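Local coordinates for glutathione S-transferase 2 (Onchocerca volvulus, PDB 1TU7), which catalyses the conjugation of glutathione to electrophilic compounds and appears to play a central role in the parasite's detoxification system, at residues Met1-Thr6 with Gln24-Ile29; Ser43-Gly48 with Asp57-Gln62; Pro51-Gly56 with Arg68-Lys73. All coordinates share one frame; numbering follows the deposited sequence.

Contact 1: Met1-Thr6 with Gln24-Ile29; sequences MSYKLT and QDIKFI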
loop_
_atom_site.group_PDB
_atom_site.type_symbol
_atom_site.label_atom_id
_atom_site.label_comp_id
_atom_site.label_asym_id
_atom_site.label_seq_id
_atom_site.Cartn_x
_atom_site.Cartn_y
_atom_site.Cartn_z
ATOM N N MET A 1 26.976 -1.131 11.622
ATOM C CA MET A 1 26.035 -2.161 11.112
ATOM C C MET A 1 25.536 -1.831 9.722
ATOM O O MET A 1 25.423 -0.641 9.339
ATOM C CB MET A 1 24.849 -2.266 12.042
ATOM C CG MET A 1 25.221 -2.550 13.474
ATOM S SD MET A 1 23.848 -2.318 14.521
ATOM C CE MET A 1 23.238 -3.794 14.430
ATOM N N SER A 2 25.204 -2.878 8.967
ATOM C CA SER A 2 24.837 -2.679 7.575
ATOM C C SER A 2 23.366 -2.362 7.317
ATOM O O SER A 2 23.027 -1.845 6.241
ATOM C CB SER A 2 25.252 -3.874 6.736
ATOM O OG SER A 2 24.389 -4.977 6.918
ATOM N N TYR A 3 22.498 -2.669 8.278
ATOM C CA TYR A 3 21.097 -2.290 8.216
ATOM C C TYR A 3 20.870 -1.086 9.096
ATOM O O TYR A 3 21.234 -1.065 10.264
ATOM C CB TYR A 3 20.186 -3.414 8.694
ATOM C CG TYR A 3 20.135 -4.642 7.834
ATOM C CD1 TYR A 3 20.923 -5.721 8.120
ATOM C CD2 TYR A 3 19.285 -4.728 6.759
ATOM C CE1 TYR A 3 20.876 -6.866 7.373
ATOM C CE2 TYR A 3 19.237 -5.871 5.983
ATOM C CZ TYR A 3 20.041 -6.946 6.303
ATOM O OH TYR A 3 20.034 -8.115 5.570
ATOM N N LYS A 4 20.214 -0.074 8.553
ATOM C CA LYS A 4 19.832 1.112 9.309
ATOM C C LYS A 4 18.411 1.462 8.926
ATOM O O LYS A 4 18.102 1.586 7.752
ATOM C CB LYS A 4 20.757 2.297 9.040
ATOM C CG LYS A 4 20.312 3.548 9.733
ATOM C CD LYS A 4 21.379 4.597 9.838
ATOM C CE LYS A 4 21.693 5.208 8.559
ATOM N NZ LYS A 4 22.822 6.186 8.755
ATOM N N LEU A 5 17.553 1.651 9.914
ATOM C CA LEU A 5 16.188 2.078 9.683
ATOM C C LEU A 5 16.021 3.456 10.248
ATOM O O LEU A 5 16.206 3.657 11.463
ATOM C CB LEU A 5 15.217 1.120 10.359
ATOM C CG LEU A 5 13.734 1.425 10.157
ATOM C CD1 LEU A 5 13.305 1.103 8.727
ATOM C CD2 LEU A 5 12.917 0.640 11.152
ATOM N N THR A 6 15.651 4.393 9.390
ATOM C CA THR A 6 15.481 5.790 9.758
ATOM C C THR A 6 13.997 6.104 9.794
ATOM O O THR A 6 13.287 5.908 8.807
ATOM C CB THR A 6 16.223 6.674 8.766
ATOM O OG1 THR A 6 17.622 6.371 8.857
ATOM C CG2 THR A 6 16.078 8.149 9.131
ATOM N N GLN A 24 13.467 -11.545 13.954
ATOM C CA GLN A 24 14.379 -12.329 13.120
ATOM C C GLN A 24 15.832 -12.208 13.578
ATOM O O GLN A 24 16.704 -12.860 13.002
ATOM C CB GLN A 24 14.228 -11.931 11.655
ATOM C CG GLN A 24 12.927 -12.393 11.012
ATOM C CD GLN A 24 12.690 -13.859 11.189
ATOM O OE1 GLN A 24 13.562 -14.650 10.868
ATOM N NE2 GLN A 24 11.562 -14.221 11.770
ATOM N N ASP A 25 16.075 -11.401 14.609
ATOM C CA ASP A 25 17.404 -11.141 15.149
ATOM C C ASP A 25 18.375 -10.615 14.110
ATOM O O ASP A 25 19.557 -10.995 14.063
ATOM C CB ASP A 25 17.960 -12.384 15.857
ATOM C CG ASP A 25 18.915 -12.029 16.937
ATOM O OD1 ASP A 25 19.756 -12.889 17.274
ATOM O OD2 ASP A 25 18.886 -10.923 17.516
ATOM N N ILE A 26 17.873 -9.716 13.266
ATOM C CA ILE A 26 18.670 -8.972 12.299
ATOM C C ILE A 26 19.075 -7.697 12.991
ATOM O O ILE A 26 18.226 -6.827 13.296
ATOM C CB ILE A 26 17.873 -8.664 11.020
ATOM C CG1 ILE A 26 17.366 -9.940 10.378
ATOM C CG2 ILE A 26 18.725 -7.821 10.064
ATOM C CD1 ILE A 26 16.251 -9.660 9.370
ATOM N N LYS A 27 20.353 -7.585 13.319
ATOM C CA LYS A 27 20.821 -6.414 14.020
ATOM C C LYS A 27 20.818 -5.222 13.098
ATOM O O LYS A 27 21.200 -5.306 11.933
ATOM C CB LYS A 27 22.209 -6.646 14.618
ATOM C CG LYS A 27 22.333 -7.915 15.409
ATOM C CD LYS A 27 21.423 -7.956 16.578
ATOM C CE LYS A 27 21.972 -9.037 17.537
ATOM N NZ LYS A 27 21.111 -9.382 18.673
ATOM N N PHE A 28 20.319 -4.110 13.615
ATOM C CA PHE A 28 20.181 -2.877 12.858
ATOM C C PHE A 28 20.363 -1.628 13.718
ATOM O O PHE A 28 20.156 -1.639 14.953
ATOM C CB PHE A 28 18.817 -2.836 12.127
ATOM C CG PHE A 28 17.629 -2.632 13.044
ATOM C CD1 PHE A 28 17.146 -3.663 13.827
ATOM C CD2 PHE A 28 16.977 -1.404 13.078
ATOM C CE1 PHE A 28 16.042 -3.467 14.649
ATOM C CE2 PHE A 28 15.882 -1.206 13.906
ATOM C CZ PHE A 28 15.411 -2.252 14.680
ATOM N N ILE A 29 20.735 -0.535 13.049
ATOM C CA ILE A 29 20.730 0.790 13.663
ATOM C C ILE A 29 19.310 1.313 13.614
ATOM O O ILE A 29 18.753 1.494 12.532
ATOM C CB ILE A 29 21.674 1.770 12.951
ATOM C CG1 ILE A 29 23.132 1.303 13.079
ATOM C CG2 ILE A 29 21.518 3.144 13.522
ATOM C CD1 ILE A 29 23.998 1.889 12.017
HETATM O O HOH W 1 23.275 -4.868 10.483
#
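The start of strand 3-8 and the loop leading into strand 29-33 run at 80° to each other overall and join where I29 forms a parallel bridge with K4. Two backbone hydrogen bonds make the bridge. I29 N donates to Y3 O at 2.9 Å, in the plane of that carbonyl. L5 N donates to I29 O at 2.9 Å, nearly along the C=O axis. A water extends the pairing towards the chain start: it accepts from Y3 N and donates to K27 O at 2.6 Å.

Y3 meets I26 through its ring. I26 lays its CG2 methyl over one face of the ring, a CH-pi contact 3.9 Å from the centroid and offset toward the rim. Y3 CB also meets F28 CB at 3.7 Å. F28 CG sits in the crowded position between backbone N and carbonyl carbon (chi1 72°), and CD2 of its ring approaches L5 CB. I26 and F28 pack on L21 of helix 15-23.

K4 and I29 lie on the same sheet face and cross obliquely, K4 CG 3.9 Å from I29 CB. M1 SD comes to 4.0 Å from I29 CG1. K27 NZ turns away to a salt bridge with the syn side of D25 OD2.

D25 itself belongs to the Schellman motif that ends helix 15-23. Strand 3-8, helix 15-23 and strand 29-33 form a beta-alpha-beta crossover, with parallel neighbouring strands, as in the thioredoxin-like N-terminal domain of glutathione transferases.

Contact 2: Ser43-Gly48 with Asp57-Gln62; sequences SQFQFG and DQQIVQ. With GSH (glutathione), chain C.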
loop_
_atom_site.group_PDB
_atom_site.type_symbol
_atom_site.label_atom_id
_atom_site.label_comp_id
_atom_site.label_asym_id
_atom_site.label_seq_id
_atom_site.Cartn_x
_atom_site.Cartn_y
_atom_site.Cartn_z
ATOM N N SER A 43 15.274 15.937 1.642
ATOM C CA SER A 43 15.555 15.762 0.218
ATOM C C SER A 43 16.379 14.511 -0.094
ATOM O O SER A 43 16.429 14.073 -1.242
ATOM C CB SER A 43 16.254 17.002 -0.366
ATOM O OG SER A 43 17.560 17.101 0.117
ATOM N N GLN A 44 17.003 13.922 0.926
ATOM C CA GLN A 44 17.759 12.690 0.746
ATOM C C GLN A 44 16.888 11.458 0.496
ATOM O O GLN A 44 17.415 10.434 0.095
ATOM C CB GLN A 44 18.585 12.418 1.982
ATOM C CG GLN A 44 19.593 13.530 2.265
ATOM C CD GLN A 44 20.459 13.231 3.448
ATOM O OE1 GLN A 44 20.529 12.093 3.909
ATOM N NE2 GLN A 44 21.147 14.253 3.944
ATOM N N PHE A 45 15.594 11.572 0.749
ATOM C CA PHE A 45 14.637 10.458 0.643
ATOM C C PHE A 45 13.820 10.631 -0.608
ATOM O O PHE A 45 13.411 11.733 -0.913
ATOM C CB PHE A 45 13.804 10.399 1.914
ATOM C CG PHE A 45 14.675 10.260 3.115
ATOM C CD1 PHE A 45 15.019 11.371 3.859
ATOM C CD2 PHE A 45 15.289 9.057 3.405
ATOM C CE1 PHE A 45 15.909 11.272 4.929
ATOM C CE2 PHE A 45 16.159 8.939 4.473
ATOM C CZ PHE A 45 16.474 10.043 5.237
ATOM N N GLN A 46 13.585 9.531 -1.313
ATOM C CA GLN A 46 13.021 9.577 -2.653
ATOM C C GLN A 46 11.632 10.227 -2.747
ATOM O O GLN A 46 11.309 10.827 -3.762
ATOM C CB GLN A 46 13.014 8.170 -3.258
ATOM C CG GLN A 46 14.409 7.601 -3.519
ATOM C CD GLN A 46 14.937 6.644 -2.442
ATOM O OE1 GLN A 46 15.563 5.596 -2.756
ATOM N NE2 GLN A 46 14.732 7.002 -1.199
ATOM N N PHE A 47 10.806 10.110 -1.708
ATOM C CA PHE A 47 9.542 10.825 -1.623
ATOM C C PHE A 47 9.491 11.866 -0.508
ATOM O O PHE A 47 8.431 12.319 -0.145
ATOM C CB PHE A 47 8.361 9.842 -1.532
ATOM C CG PHE A 47 8.290 8.924 -2.704
ATOM C CD1 PHE A 47 8.667 7.586 -2.627
ATOM C CD2 PHE A 47 7.895 9.433 -3.924
ATOM C CE1 PHE A 47 8.613 6.794 -3.758
ATOM C CE2 PHE A 47 7.804 8.700 -5.001
ATOM C CZ PHE A 47 8.228 7.371 -4.952
ATOM N N GLY A 48 10.652 12.209 0.038
ATOM C CA GLY A 48 10.736 13.188 1.103
ATOM C C GLY A 48 10.154 12.731 2.414
ATOM O O GLY A 48 9.790 13.548 3.258
ATOM N N ASP A 57 24.400 -0.699 0.658
ATOM C CA ASP A 57 24.390 0.503 -0.216
ATOM C C ASP A 57 23.032 0.800 -0.872
ATOM O O ASP A 57 22.919 1.698 -1.706
ATOM C CB ASP A 57 25.454 0.365 -1.325
ATOM N N GLN A 58 21.983 0.078 -0.488
ATOM C CA GLN A 58 20.657 0.255 -1.052
ATOM C C GLN A 58 19.818 1.092 -0.106
ATOM O O GLN A 58 19.707 0.765 1.064
ATOM C CB GLN A 58 19.982 -1.104 -1.222
ATOM C CG GLN A 58 18.800 -1.121 -2.127
ATOM C CD GLN A 58 18.247 -2.523 -2.345
ATOM O OE1 GLN A 58 18.727 -3.502 -1.749
ATOM N NE2 GLN A 58 17.236 -2.622 -3.194
ATOM N N GLN A 59 19.236 2.169 -0.615
ATOM C CA GLN A 59 18.372 3.036 0.117
ATOM C C GLN A 59 16.936 2.798 -0.342
ATOM O O GLN A 59 16.561 3.095 -1.487
ATOM C CB GLN A 59 18.764 4.503 -0.090
ATOM C CG GLN A 59 17.905 5.450 0.719
ATOM C CD GLN A 59 17.981 6.917 0.332
ATOM O OE1 GLN A 59 18.308 7.244 -0.801
ATOM N NE2 GLN A 59 17.581 7.791 1.239
ATOM N N ILE A 60 16.119 2.258 0.578
ATOM C CA ILE A 60 14.759 1.845 0.275
ATOM C C ILE A 60 13.775 2.613 1.148
ATOM O O ILE A 60 13.778 2.469 2.372
ATOM C CB ILE A 60 14.595 0.341 0.525
ATOM C CG1 ILE A 60 15.709 -0.443 -0.151
ATOM C CG2 ILE A 60 13.227 -0.094 0.019
ATOM C CD1 ILE A 60 15.799 -1.866 0.332
ATOM N N VAL A 61 12.942 3.446 0.546
ATOM C CA VAL A 61 11.810 4.023 1.231
ATOM C C VAL A 61 10.535 3.243 0.855
ATOM O O VAL A 61 10.604 2.295 0.065
ATOM C CB VAL A 61 11.672 5.556 0.985
ATOM C CG1 VAL A 61 12.867 6.283 1.546
ATOM C CG2 VAL A 61 11.473 5.903 -0.494
ATOM N N GLN A 62 9.420 3.628 1.488
ATOM C CA GLN A 62 8.102 3.005 1.383
ATOM C C GLN A 62 8.036 1.779 2.268
ATOM O O GLN A 62 8.595 0.740 1.964
ATOM C CB GLN A 62 7.680 2.711 -0.058
ATOM C CG GLN A 62 7.401 3.974 -0.855
ATOM C CD GLN A 62 6.136 4.708 -0.485
ATOM O OE1 GLN A 62 5.908 5.859 -0.945
ATOM N NE2 GLN A 62 5.312 4.093 0.294
HETATM N N1 GSH C . 3.383 5.360 1.954
HETATM C CA1 GSH C . 4.368 5.775 2.877
HETATM C C1 GSH C . 5.072 4.658 3.523
HETATM O O11 GSH C . 4.276 3.610 3.808
HETATM O O12 GSH C . 6.288 4.557 3.927
HETATM C CB1 GSH C . 4.119 6.886 3.806
HETATM C CG1 GSH C . 5.305 7.577 4.427
HETATM C CD1 GSH C . 4.859 8.717 5.329
HETATM O OE1 GSH C . 3.565 9.111 5.290
HETATM N N2 GSH C . 5.747 9.252 6.124
HETATM C CA2 GSH C . 5.439 10.308 7.090
HETATM C C2 GSH C . 6.514 11.322 7.033
HETATM O O2 GSH C . 7.791 10.972 6.648
HETATM C CB2 GSH C . 5.412 9.754 8.511
HETATM S SG2 GSH C . 3.929 8.767 8.808
HETATM N N3 GSH C . 6.238 12.577 7.343
HETATM C CA3 GSH C . 7.310 13.534 7.296
HETATM C C3 GSH C . 7.031 14.604 6.290
HETATM O O31 GSH C . 6.300 14.437 5.207
HETATM O O32 GSH C . 7.606 15.855 6.549
#
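V61 sets its two methyls against the loop 43-48, with CG1 at the edge of the F45 ring and CG2 beside F47. CG1 is 4.1 Å from F45 CD2, near the plane of that ring. CG2 is 3.9 Å from F47 CD1. The Q46 side chain crosses V61 obliquely, and Q46 CB lies 3.9 Å from V61 CG2.

The polar link is made by Q59. Its CG is anti to the backbone N (chi1 -178°) and the chain stays extended beyond it, so the amide reaches the loop. Q59 NE2 donates to Q44 O at 2.9 Å with an angle of 164° at the hydrogen. The acceptor lies in the Q59 amide plane, but the donor stands above the Q44 carbonyl plane. NE2 also comes 3.4 Å from F45 CD2, where the amide and ring planes are 58° apart. Q46 and Q59 meet tip to tip. Q46 N is buried here without a partner in the model.

The loop is shaped by a type I beta turn from F45 to G48, closed by G48 N to F45 O at 3.0 Å. F47 also faces the second subunit: its ring meets F128 of that subunit edge-to-face, and its carbonyl accepts from K127 there.

Q62 is the N-cap residue of helix 63-73 and lies in the glutathione pocket, its side-chain end beside N1 of the ligand. This region borders the G-site of the transferase fold, to which Q62 contributes, next to the dimer interface.

Contact 3: Pro51-Gly56 with Arg68-Lys73; sequences PCLYDG and RHLARK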
loop_
_atom_site.group_PDB
_atom_site.type_symbol
_atom_site.label_atom_id
_atom_site.label_comp_id
_atom_site.label_asym_id
_atom_site.label_seq_id
_atom_site.Cartn_x
_atom_site.Cartn_y
_atom_site.Cartn_z
ATOM N N PRO A 51 9.364 5.801 6.678
ATOM C CA PRO A 51 10.666 5.210 6.973
ATOM C C PRO A 51 11.546 4.977 5.780
ATOM O O PRO A 51 11.068 4.941 4.640
ATOM C CB PRO A 51 10.276 3.868 7.603
ATOM C CG PRO A 51 8.992 3.524 6.970
ATOM C CD PRO A 51 8.276 4.827 6.846
ATOM N N CYS A 52 12.838 4.881 6.061
ATOM C CA CYS A 52 13.853 4.455 5.096
ATOM C C CYS A 52 14.691 3.358 5.649
ATOM O O CYS A 52 15.188 3.498 6.757
ATOM C CB CYS A 52 14.733 5.648 4.765
ATOM S SG CYS A 52 16.014 5.341 3.551
ATOM N N LEU A 53 14.875 2.275 4.897
ATOM C CA LEU A 53 15.840 1.248 5.245
ATOM C C LEU A 53 17.057 1.385 4.342
ATOM O O LEU A 53 16.928 1.335 3.112
ATOM C CB LEU A 53 15.245 -0.147 5.086
ATOM C CG LEU A 53 16.234 -1.269 5.401
ATOM C CD1 LEU A 53 16.443 -1.342 6.909
ATOM C CD2 LEU A 53 15.678 -2.556 4.763
ATOM N N TYR A 54 18.213 1.532 4.964
ATOM C CA TYR A 54 19.483 1.337 4.296
ATOM C C TYR A 54 19.902 -0.104 4.505
ATOM O O TYR A 54 20.055 -0.552 5.632
ATOM C CB TYR A 54 20.518 2.297 4.875
ATOM C CG TYR A 54 20.138 3.771 4.812
ATOM C CD1 TYR A 54 19.450 4.386 5.868
ATOM C CD2 TYR A 54 20.479 4.560 3.700
ATOM C CE1 TYR A 54 19.119 5.726 5.824
ATOM C CE2 TYR A 54 20.144 5.904 3.663
ATOM C CZ TYR A 54 19.484 6.481 4.729
ATOM O OH TYR A 54 19.163 7.834 4.732
ATOM N N ASP A 55 20.010 -0.827 3.404
ATOM C CA ASP A 55 20.448 -2.206 3.404
ATOM C C ASP A 55 21.741 -2.239 2.624
ATOM O O ASP A 55 21.734 -2.238 1.388
ATOM C CB ASP A 55 19.392 -3.056 2.734
ATOM C CG ASP A 55 19.729 -4.514 2.763
ATOM O OD1 ASP A 55 20.900 -4.871 3.059
ATOM O OD2 ASP A 55 18.884 -5.378 2.488
ATOM N N GLY A 56 22.854 -2.217 3.348
ATOM C CA GLY A 56 24.136 -1.977 2.715
ATOM C C GLY A 56 24.089 -0.651 1.952
ATOM O O GLY A 56 23.721 0.369 2.529
ATOM N N ARG A 68 8.542 -6.019 2.171
ATOM C CA ARG A 68 8.623 -7.102 1.180
ATOM C C ARG A 68 10.055 -7.420 0.787
ATOM O O ARG A 68 10.396 -8.558 0.525
ATOM C CB ARG A 68 7.787 -6.787 -0.062
ATOM C CG ARG A 68 6.313 -6.990 0.198
ATOM C CD ARG A 68 5.439 -6.722 -0.991
ATOM N NE ARG A 68 5.310 -5.315 -1.224
ATOM C CZ ARG A 68 4.420 -4.533 -0.639
ATOM N NH1 ARG A 68 3.575 -5.088 0.264
ATOM N NH2 ARG A 68 4.374 -3.249 -0.898
ATOM N N HIS A 69 10.930 -6.417 0.748
ATOM C CA HIS A 69 12.325 -6.681 0.480
ATOM C C HIS A 69 12.945 -7.534 1.577
ATOM O O HIS A 69 13.624 -8.507 1.316
ATOM C CB HIS A 69 13.089 -5.372 0.322
ATOM C CG HIS A 69 14.558 -5.505 0.440
ATOM N ND1 HIS A 69 15.346 -5.940 -0.596
ATOM C CD2 HIS A 69 15.400 -5.252 1.478
ATOM C CE1 HIS A 69 16.609 -5.944 -0.213
ATOM N NE2 HIS A 69 16.673 -5.518 1.035
ATOM N N LEU A 70 12.711 -7.154 2.828
ATOM C CA LEU A 70 13.219 -7.943 3.925
ATOM C C LEU A 70 12.636 -9.362 3.906
ATOM O O LEU A 70 13.356 -10.344 4.161
ATOM C CB LEU A 70 12.911 -7.252 5.238
ATOM C CG LEU A 70 13.753 -6.010 5.536
ATOM C CD1 LEU A 70 13.175 -5.350 6.773
ATOM C CD2 LEU A 70 15.199 -6.376 5.729
ATOM N N ALA A 71 11.341 -9.452 3.604
ATOM C CA ALA A 71 10.673 -10.739 3.527
ATOM C C ALA A 71 11.318 -11.648 2.489
ATOM O O ALA A 71 11.527 -12.830 2.750
ATOM C CB ALA A 71 9.247 -10.540 3.224
ATOM N N ARG A 72 11.625 -11.147 1.304
ATOM C CA ARG A 72 12.292 -11.984 0.290
ATOM C C ARG A 72 13.687 -12.413 0.767
ATOM O O ARG A 72 14.052 -13.575 0.651
ATOM C CB ARG A 72 12.385 -11.258 -1.046
ATOM C CG ARG A 72 11.076 -11.180 -1.783
ATOM C CD ARG A 72 11.197 -10.557 -3.176
ATOM N NE ARG A 72 11.657 -9.164 -3.128
ATOM C CZ ARG A 72 10.864 -8.118 -3.081
ATOM N NH1 ARG A 72 9.551 -8.271 -3.079
ATOM N NH2 ARG A 72 11.367 -6.878 -3.035
ATOM N N LYS A 73 14.442 -11.493 1.339
ATOM C CA LYS A 73 15.792 -11.783 1.757
ATOM C C LYS A 73 15.820 -12.856 2.841
ATOM O O LYS A 73 16.703 -13.725 2.838
ATOM C CB LYS A 73 16.465 -10.542 2.294
ATOM C CG LYS A 73 17.246 -9.781 1.296
ATOM C CD LYS A 73 18.040 -8.666 2.040
ATOM C CE LYS A 73 19.435 -9.049 2.398
ATOM N NZ LYS A 73 20.330 -7.837 2.602
#
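D55 OD2 is gripped by two donors of helix 63-73, H69 NE2 and K73 NZ. This joins strand 52-55 to the helix that packs on the sheet of the thioredoxin-like domain. The short axes of the strand and helix segments run 34° apart in direction and 11.4 Å apart at closest approach.

H69 NE2 donates to OD2 at 2.6 Å, and the angle at the hydrogen is 174°. The oxygen lies in the imidazole plane and uses its anti lone pair, away from OD1. The carboxylate and ring planes are 68° apart. K73 NZ comes to the syn side of the same oxygen at 2.9 Å, forming a salt bridge. The bend of the K73 chain at chi3 helps bring its tip to the carboxylate. D55 CG is anti to the backbone N, which sends the acid towards the helix.

H69 is held at its other nitrogen too. Its ND1 is hydrogen-bonded to E81 of the second subunit, so the ring bridges D55 and the dimer interface. An acid at each nitrogen would probably stabilise a doubly protonated, charged imidazole. K73 NZ has a second partner in Y3 OH, which ties the helix to strand 3-8.

Beside this polar group the contact is apolar. L53 and L70 reach for each other tip to tip. L70 also packs on I17, F20 and L21 of helix 15-23. L53 CD2 lies 4.0 Å from both CG and CD2 of L70.

In the fold
All three contacts reach the same four-stranded sheet. Contact 1 joins strand 3-8 to the entry of strand 29-33 at one edge, by backbone pairing with partly exposed side chains. Contact 2 lies beyond the other edge, where a loop packs on strand 58-61 near glutathione. It mixes valine-aromatic packing with an amide-to-backbone hydrogen bond. Contact 3 is the most buried and sets strand 52-55 against helix 63-73 through a shared carboxylate oxygen. Contacts 1 and 3 are stitched by backbone pairs between strands 3-8 and 52-55. Contacts 2 and 3 meet where I60 O lies 2.8 Å from L53 N. Both also touch the second subunit, whereas contact 1 does not.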